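Local coordinates for putative nucleotide-diphospho-sugar transferase (Desulfovibrio desulfuricans subsp. desulfuricans, PDB 3CGX), which is of unconfirmed function but probably transfers a sugar from a nucleotide-diphospho-sugar donor, at residues Gly17-Arg22 with Lys31-Tyr36. Residues are numbered along the deposited sequence; the frame is centred on the assembly and turned at random.
Sequences GKVKTR and KAAMLY
Lys20 and Ala32 bring the two backbones closest, their CA atoms 5.7 Å apart, with Val19 and Ala33 next to them. Gly17-Arg22 is the end of a loop turning into a helix, Lys20 standing at the N-cap position, whereas Lys31-Tyr36 is regular helix, wound by bonds such as Tyr36 N to Ala32 O. No hydrogen bond links the segments, so across this interface the loop meets the helix by van der Waals packing. Ala32 supplies the tight spot: its CB lies 3.3 Å from Lys20 O. One residue earlier in the loop, Val19 CG2 sits between Ala33 CB (3.7 Å) and Tyr36 CD2 (4.0 Å), with CG1 also beside CD2 and CE2. The Tyr36 side chain crosses both Val19 and Lys20 at about a right angle. Val19 attends to the CD2 side of the ring, while Lys20 CE approaches CD1 at 4.2 Å. Nearer the backbone, Lys20 CG packs on Tyr36 CB at 3.8 Å; a bend at chi2 (-55°) places CD. The aliphatic part of this lysine thus serves the packing, and its NZ is held by a salt bridge to Asp112 and a hydrogen bond to Val192 O. Tyr36 OH is likewise engaged, with Ser111 OG and Lys12 N, and a bound imidazole, probably from the crystallisation liquor, lies about 3 Å from the Tyr36 side chain. The contact packs the loop after strand 5-11, first of a fold consistent with GT-A, onto helix 29-47, whose Ala32 and Leu35 also pack against helix 21-27, while Leu35 reaches helix 214-221.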
ATOM      1  N   GLY A  17     -16.543  -4.649  -8.888  1.00 23.99           N
ATOM      2  CA  GLY A  17     -17.298  -3.414  -8.853  1.00 26.16           C
ATOM      3  C   GLY A  17     -16.982  -2.531  -7.662  1.00 24.91           C
ATOM      4  O   GLY A  17     -17.385  -1.389  -7.615  1.00 25.38           O
ATOM      5  N   LYS A  18     -16.246  -3.055  -6.690  1.00 25.62           N
ATOM      6  CA  LYS A  18     -15.902  -2.287  -5.494  1.00 25.16           C
ATOM      7  C   LYS A  18     -14.439  -1.897  -5.458  1.00 26.81           C
ATOM      8  O   LYS A  18     -14.025  -1.133  -4.579  1.00 27.16           O
ATOM      9  CB  LYS A  18     -16.244  -3.112  -4.251  1.00 27.55           C
ATOM     10  CG  LYS A  18     -17.742  -3.466  -4.107  1.00 30.11           C
ATOM     11  CD  LYS A  18     -18.117  -3.587  -2.624  1.00 42.90           C
ATOM     12  N   VAL A  19     -13.637  -2.449  -6.376  1.00 21.80           N
ATOM     13  CA  VAL A  19     -12.221  -2.125  -6.444  1.00 22.54           C
ATOM     14  C   VAL A  19     -11.797  -1.917  -7.921  1.00 23.72           C
ATOM     15  O   VAL A  19     -12.386  -2.483  -8.837  1.00 23.85           O
ATOM     16  CB  VAL A  19     -11.295  -3.223  -5.805  1.00 22.89           C
ATOM     17  CG1 VAL A  19     -11.557  -3.367  -4.287  1.00 22.57           C
ATOM     18  CG2 VAL A  19     -11.411  -4.598  -6.590  1.00 23.27           C
ATOM     19  N   LYS A  20     -10.828  -1.051  -8.127  1.00 24.45           N
ATOM     20  CA  LYS A  20     -10.230  -0.852  -9.460  1.00 25.11           C
ATOM     21  C   LYS A  20     -11.267  -0.650 -10.547  1.00 25.08           C
ATOM     22  O   LYS A  20     -11.208  -1.234 -11.638  1.00 22.15           O
ATOM     23  CB  LYS A  20      -9.285  -2.020  -9.802  1.00 25.02           C
ATOM     24  CG  LYS A  20      -8.063  -2.139  -8.837  1.00 26.77           C
ATOM     25  CD  LYS A  20      -7.254  -0.802  -8.754  1.00 28.85           C
ATOM     26  CE  LYS A  20      -5.954  -0.886  -8.029  1.00 31.15           C
ATOM     27  NZ  LYS A  20      -5.381   0.486  -7.759  1.00 32.45           N
ATOM     28  N   THR A  21     -12.242   0.199 -10.262  1.00 21.70           N
ATOM     29  CA  THR A  21     -13.306   0.421 -11.232  1.00 22.90           C
ATOM     30  C   THR A  21     -12.857   1.161 -12.497  1.00 22.98           C
ATOM     31  O   THR A  21     -13.391   0.939 -13.584  1.00 23.16           O
ATOM     32  CB  THR A  21     -14.512   1.132 -10.587  1.00 25.82           C
ATOM     33  OG1 THR A  21     -14.072   2.374 -10.040  1.00 27.60           O
ATOM     34  CG2 THR A  21     -15.166   0.201  -9.536  1.00 29.95           C
ATOM     35  N   ARG A  22     -11.876   2.030 -12.372  1.00 22.70           N
ATOM     36  CA  ARG A  22     -11.333   2.708 -13.543  1.00 25.03           C
ATOM     37  C   ARG A  22     -10.614   1.705 -14.521  1.00 21.01           C
ATOM     38  O   ARG A  22     -10.769   1.774 -15.759  1.00 23.34           O
ATOM     39  CB  ARG A  22     -10.366   3.792 -13.103  1.00 24.02           C
ATOM     40  CG  ARG A  22      -9.609   4.377 -14.232  1.00 34.61           C
ATOM     41  CD  ARG A  22     -10.311   5.495 -14.851  1.00 44.65           C
ATOM     42  NE  ARG A  22      -9.520   6.158 -15.880  1.00 48.92           N
ATOM     43  CZ  ARG A  22      -8.601   7.085 -15.642  1.00 49.08           C
ATOM     44  NH1 ARG A  22      -8.301   7.453 -14.391  1.00 60.29           N
ATOM     45  NH2 ARG A  22      -7.953   7.626 -16.652  1.00 36.43           N
ATOM     46  N   LYS A  31     -12.258  -8.934 -13.955  1.00 22.53           N
ATOM     47  CA  LYS A  31     -10.810  -9.043 -14.196  1.00 23.33           C
ATOM     48  C   LYS A  31     -10.012  -8.008 -13.392  1.00 24.48           C
ATOM     49  O   LYS A  31      -8.911  -8.328 -12.927  1.00 22.38           O
ATOM     50  CB  LYS A  31     -10.506  -8.904 -15.692  1.00 24.47           C
ATOM     51  CG  LYS A  31      -9.055  -9.210 -16.091  1.00 24.31           C
ATOM     52  CD  LYS A  31      -8.931  -9.486 -17.541  1.00 36.59           C
ATOM     53  CE  LYS A  31      -9.498 -10.846 -17.858  1.00 28.04           C
ATOM     54  NZ  LYS A  31      -9.498 -11.061 -19.284  1.00 25.80           N
ATOM     55  N   ALA A  32     -10.555  -6.780 -13.277  1.00 23.21           N
ATOM     56  CA  ALA A  32      -9.885  -5.700 -12.519  1.00 22.23           C
ATOM     57  C   ALA A  32      -9.772  -6.147 -11.066  1.00 22.59           C
ATOM     58  O   ALA A  32      -8.718  -5.979 -10.437  1.00 22.24           O
ATOM     59  CB  ALA A  32     -10.646  -4.371 -12.604  1.00 19.34           C
ATOM     60  N   ALA A  33     -10.841  -6.749 -10.546  1.00 23.88           N
ATOM     61  CA  ALA A  33     -10.837  -7.244  -9.160  1.00 23.12           C
ATOM     62  C   ALA A  33      -9.916  -8.470  -8.967  1.00 21.88           C
ATOM     63  O   ALA A  33      -9.235  -8.574  -7.929  1.00 22.81           O
ATOM     64  CB  ALA A  33     -12.267  -7.528  -8.651  1.00 22.23           C
HETATM   65  N   MSE A  34      -9.806  -9.337  -9.972  1.00 22.65           N
HETATM   66  CA  MSE A  34      -8.943 -10.509  -9.902  1.00 22.16           C
HETATM   67  C   MSE A  34      -7.487 -10.050  -9.890  1.00 22.35           C
HETATM   68  O   MSE A  34      -6.652 -10.566  -9.119  1.00 20.31           O
HETATM   69  CB  MSE A  34      -9.186 -11.474 -11.088  1.00 22.97           C
HETATM   70  CG  MSE A  34      -8.306 -12.647 -11.098  1.00 27.65           C
HETATM   71 SE   MSE A  34      -8.687 -13.860  -9.572  0.75 40.03          SE
HETATM   72  CE  MSE A  34     -10.659 -13.686  -9.509  1.00 49.98           C
ATOM     73  N   LEU A  35      -7.187  -9.061 -10.721  1.00 22.47           N
ATOM     74  CA  LEU A  35      -5.829  -8.483 -10.753  1.00 20.30           C
ATOM     75  C   LEU A  35      -5.451  -7.915  -9.389  1.00 20.80           C
ATOM     76  O   LEU A  35      -4.358  -8.195  -8.863  1.00 21.79           O
ATOM     77  CB  LEU A  35      -5.668  -7.437 -11.848  1.00 19.37           C
ATOM     78  CG  LEU A  35      -5.562  -7.966 -13.258  1.00 25.10           C
ATOM     79  CD1 LEU A  35      -5.962  -6.880 -14.276  1.00 23.25           C
ATOM     80  CD2 LEU A  35      -4.081  -8.538 -13.508  1.00 21.07           C
ATOM     81  N   TYR A  36      -6.361  -7.137  -8.814  1.00 21.19           N
ATOM     82  CA  TYR A  36      -6.108  -6.505  -7.511  1.00 21.70           C
ATOM     83  C   TYR A  36      -5.959  -7.588  -6.428  1.00 23.28           C
ATOM     84  O   TYR A  36      -5.076  -7.522  -5.568  1.00 23.77           O
ATOM     85  CB  TYR A  36      -7.184  -5.432  -7.173  1.00 20.55           C
ATOM     86  CG  TYR A  36      -6.989  -4.904  -5.758  1.00 19.98           C
ATOM     87  CD1 TYR A  36      -5.887  -4.124  -5.428  1.00 21.40           C
ATOM     88  CD2 TYR A  36      -7.902  -5.223  -4.740  1.00 25.26           C
ATOM     89  CE1 TYR A  36      -5.671  -3.691  -4.101  1.00 26.41           C
ATOM     90  CE2 TYR A  36      -7.709  -4.776  -3.435  1.00 22.48           C
ATOM     91  CZ  TYR A  36      -6.588  -4.032  -3.111  1.00 26.49           C
ATOM     92  OH  TYR A  36      -6.344  -3.589  -1.835  1.00 23.59           O
TER